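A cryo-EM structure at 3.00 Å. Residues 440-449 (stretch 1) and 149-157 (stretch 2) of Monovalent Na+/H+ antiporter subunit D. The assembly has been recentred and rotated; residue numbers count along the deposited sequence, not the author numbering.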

# COMPACT_ATOMS: atom_id res chain seq x y z
N ARG A 440 9.02 15.54 -23.41
CA ARG A 440 7.80 14.74 -23.38
C ARG A 440 7.67 14.19 -21.96
O ARG A 440 8.23 13.14 -21.63
CB ARG A 440 7.84 13.63 -24.42
CG ARG A 440 6.56 12.81 -24.52
CD ARG A 440 6.65 11.81 -25.66
NE ARG A 440 5.43 11.02 -25.80
CZ ARG A 440 5.28 10.05 -26.69
NH1 ARG A 440 6.26 9.74 -27.52
NH2 ARG A 440 4.13 9.38 -26.75
N THR A 441 6.92 14.91 -21.12
CA THR A 441 6.80 14.59 -19.71
C THR A 441 5.49 13.91 -19.37
O THR A 441 5.14 13.81 -18.19
CB THR A 441 6.95 15.87 -18.87
OG1 THR A 441 5.94 16.81 -19.25
CG2 THR A 441 8.31 16.49 -19.10
N LEU A 442 4.75 13.45 -20.37
CA LEU A 442 3.48 12.77 -20.15
C LEU A 442 3.35 11.62 -21.14
O LEU A 442 3.38 11.84 -22.36
CB LEU A 442 2.32 13.75 -20.30
CG LEU A 442 1.97 14.59 -19.07
CD1 LEU A 442 1.21 15.83 -19.49
CD2 LEU A 442 1.16 13.77 -18.08
N PRO A 443 3.21 10.39 -20.67
CA PRO A 443 3.09 9.26 -21.59
C PRO A 443 1.81 9.37 -22.41
O PRO A 443 0.84 10.01 -22.02
CB PRO A 443 3.05 8.04 -20.67
CG PRO A 443 2.58 8.57 -19.36
CD PRO A 443 3.13 9.96 -19.26
N GLU A 444 1.83 8.71 -23.57
CA GLU A 444 0.69 8.77 -24.48
C GLU A 444 -0.49 8.04 -23.85
O GLU A 444 -0.52 6.81 -23.79
CB GLU A 444 1.06 8.16 -25.83
CG GLU A 444 0.24 8.68 -27.00
CD GLU A 444 -0.97 7.82 -27.28
OE1 GLU A 444 -1.88 8.30 -27.99
OE2 GLU A 444 -1.02 6.67 -26.79
N GLY A 445 -1.46 8.81 -23.37
CA GLY A 445 -2.58 8.25 -22.64
C GLY A 445 -2.98 9.13 -21.47
O GLY A 445 -4.12 9.06 -21.00
N LEU A 446 -2.05 9.94 -20.99
CA LEU A 446 -2.33 10.89 -19.92
C LEU A 446 -2.33 12.34 -20.40
O LEU A 446 -2.75 13.21 -19.64
CB LEU A 446 -1.30 10.76 -18.79
CG LEU A 446 -1.42 9.60 -17.80
CD1 LEU A 446 -0.89 8.32 -18.41
CD2 LEU A 446 -0.66 9.91 -16.53
N ASP A 447 -1.89 12.61 -21.62
CA ASP A 447 -1.77 13.99 -22.05
C ASP A 447 -3.09 14.46 -22.67
O ASP A 447 -3.78 13.68 -23.31
CB ASP A 447 -0.64 14.15 -23.06
CG ASP A 447 -0.79 13.24 -24.25
OD1 ASP A 447 -1.40 12.16 -24.10
OD2 ASP A 447 -0.29 13.59 -25.34
N PRO A 448 -3.45 15.73 -22.48
CA PRO A 448 -4.73 16.25 -22.98
C PRO A 448 -4.74 16.53 -24.48
O PRO A 448 -5.21 17.58 -24.94
CB PRO A 448 -4.91 17.53 -22.17
CG PRO A 448 -3.53 17.98 -21.89
CD PRO A 448 -2.73 16.73 -21.67
N ALA A 449 -4.20 15.59 -25.26
CA ALA A 449 -4.25 15.68 -26.71
C ALA A 449 -4.60 14.38 -27.40
O ALA A 449 -4.98 14.41 -28.58
CB ALA A 449 -2.92 16.19 -27.26
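Stretch 2 (149-157) ITRSGRASV

The hydroxyl of Ser152 donates a hydrogen bond of only 2.3 Å from OG to the carbonyl O of Leu446, a very short hydrogen bond. Neither stretch forms a regular helix or strand across this contact; two irregular segments of one chain, at least 289 residues apart in sequence wherever they touch, pack against each other. From Gly445 to Asp447 the chain runs antiparallel to the segment from Ser152 to Ser156, stretch 2 advancing two residues for each one of stretch 1: Gly445 lies nearest Ser156 (CA to CA 5.1 Å), Leu446 nearest Arg154 (CA to CA 5.3 Å) and Asp447 nearest Ser152 (CA to CA 6.0 Å). Stretch 2 begins with a type I beta turn from Thr150 to Gly153, closed by Gly153 N to Thr150 O at 3.1 Å; Gly153 takes up a positive phi, which favours glycine. Thr150 OG1 also donates to Arg154 O at 3.1 Å, tying the turn to the extended residues that follow. Arg151 points its CA-to-CB bond sideways, yet its end comes nearer, and NH1 makes a weak hydrogen bond to Thr441 O (2.6 Å, 120° at the hydrogen). Leu442 CD2 lies 3.4 Å from the same NH1 and 3.6 Å from Ser152 OG. Leu446 gives up the largest area in the contact: its CD2 meets Thr150 CG2 at 3.7 Å, its CD1 meets Ser156 CB at 3.5 Å. Pro448 packs over one face of the Arg154 guanidinium, CB to CZ 3.4 Å. At Gly445, whose O lies 3.8 Å from Ser156 CB, the backbone angles alone call for glycine, since a CB would jam against the preceding carbonyl. Ser156 also caps the helix that follows. Together the stretches bury 499 Å².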

# COMPACT_ATOMS: atom_id res chain seq x y z
N ILE A 149 -6.52 11.82 -9.74
CA ILE A 149 -5.93 13.15 -9.88
C ILE A 149 -4.54 13.02 -10.46
O ILE A 149 -3.65 12.40 -9.86
CB ILE A 149 -5.90 13.88 -8.53
CG1 ILE A 149 -7.32 14.11 -8.01
CG2 ILE A 149 -5.17 15.20 -8.66
CD1 ILE A 149 -8.13 15.02 -8.88
N THR A 150 -4.33 13.60 -11.64
CA THR A 150 -3.04 13.54 -12.31
C THR A 150 -2.59 14.96 -12.65
O THR A 150 -3.38 15.90 -12.64
CB THR A 150 -3.11 12.69 -13.58
OG1 THR A 150 -3.47 11.35 -13.24
CG2 THR A 150 -1.76 12.66 -14.27
N ARG A 151 -1.30 15.09 -12.95
CA ARG A 151 -0.74 16.39 -13.30
C ARG A 151 -1.41 16.97 -14.53
O ARG A 151 -1.56 18.20 -14.64
CB ARG A 151 0.77 16.26 -13.51
CG ARG A 151 1.43 17.46 -14.17
CD ARG A 151 2.93 17.26 -14.33
NE ARG A 151 3.25 16.24 -15.33
CZ ARG A 151 3.53 14.98 -15.05
NH1 ARG A 151 3.82 14.12 -16.02
NH2 ARG A 151 3.54 14.56 -13.79
N SER A 152 -1.84 16.13 -15.46
CA SER A 152 -2.48 16.58 -16.69
C SER A 152 -3.99 16.57 -16.63
O SER A 152 -4.64 16.95 -17.61
CB SER A 152 -2.02 15.72 -17.87
OG SER A 152 -2.34 14.36 -17.65
N GLY A 153 -4.58 16.14 -15.52
CA GLY A 153 -6.02 16.10 -15.39
C GLY A 153 -6.71 14.95 -16.08
O GLY A 153 -7.94 14.92 -16.12
N ARG A 154 -5.96 14.01 -16.64
CA ARG A 154 -6.51 12.85 -17.32
C ARG A 154 -6.12 11.58 -16.57
O ARG A 154 -5.48 11.62 -15.52
CB ARG A 154 -6.05 12.79 -18.77
CG ARG A 154 -7.03 13.38 -19.76
CD ARG A 154 -7.15 14.88 -19.60
NE ARG A 154 -7.77 15.50 -20.77
CZ ARG A 154 -7.98 16.80 -20.90
NH1 ARG A 154 -8.55 17.28 -21.99
NH2 ARG A 154 -7.63 17.63 -19.93
N ALA A 155 -6.51 10.44 -17.14
CA ALA A 155 -6.15 9.14 -16.59
C ALA A 155 -6.08 8.14 -17.73
O ALA A 155 -6.80 8.26 -18.72
CB ALA A 155 -7.16 8.68 -15.52
N SER A 156 -5.21 7.16 -17.58
CA SER A 156 -4.97 6.18 -18.62
C SER A 156 -5.64 4.85 -18.27
O SER A 156 -6.19 4.67 -17.19
CB SER A 156 -3.47 5.98 -18.83
OG SER A 156 -2.86 5.44 -17.67
N VAL A 157 -5.58 3.92 -19.22
CA VAL A 157 -6.07 2.57 -18.96
C VAL A 157 -5.22 1.90 -17.89
O VAL A 157 -5.73 1.13 -17.07
CB VAL A 157 -6.07 1.75 -20.27
CG1 VAL A 157 -6.56 0.34 -20.01
CG2 VAL A 157 -6.94 2.44 -21.31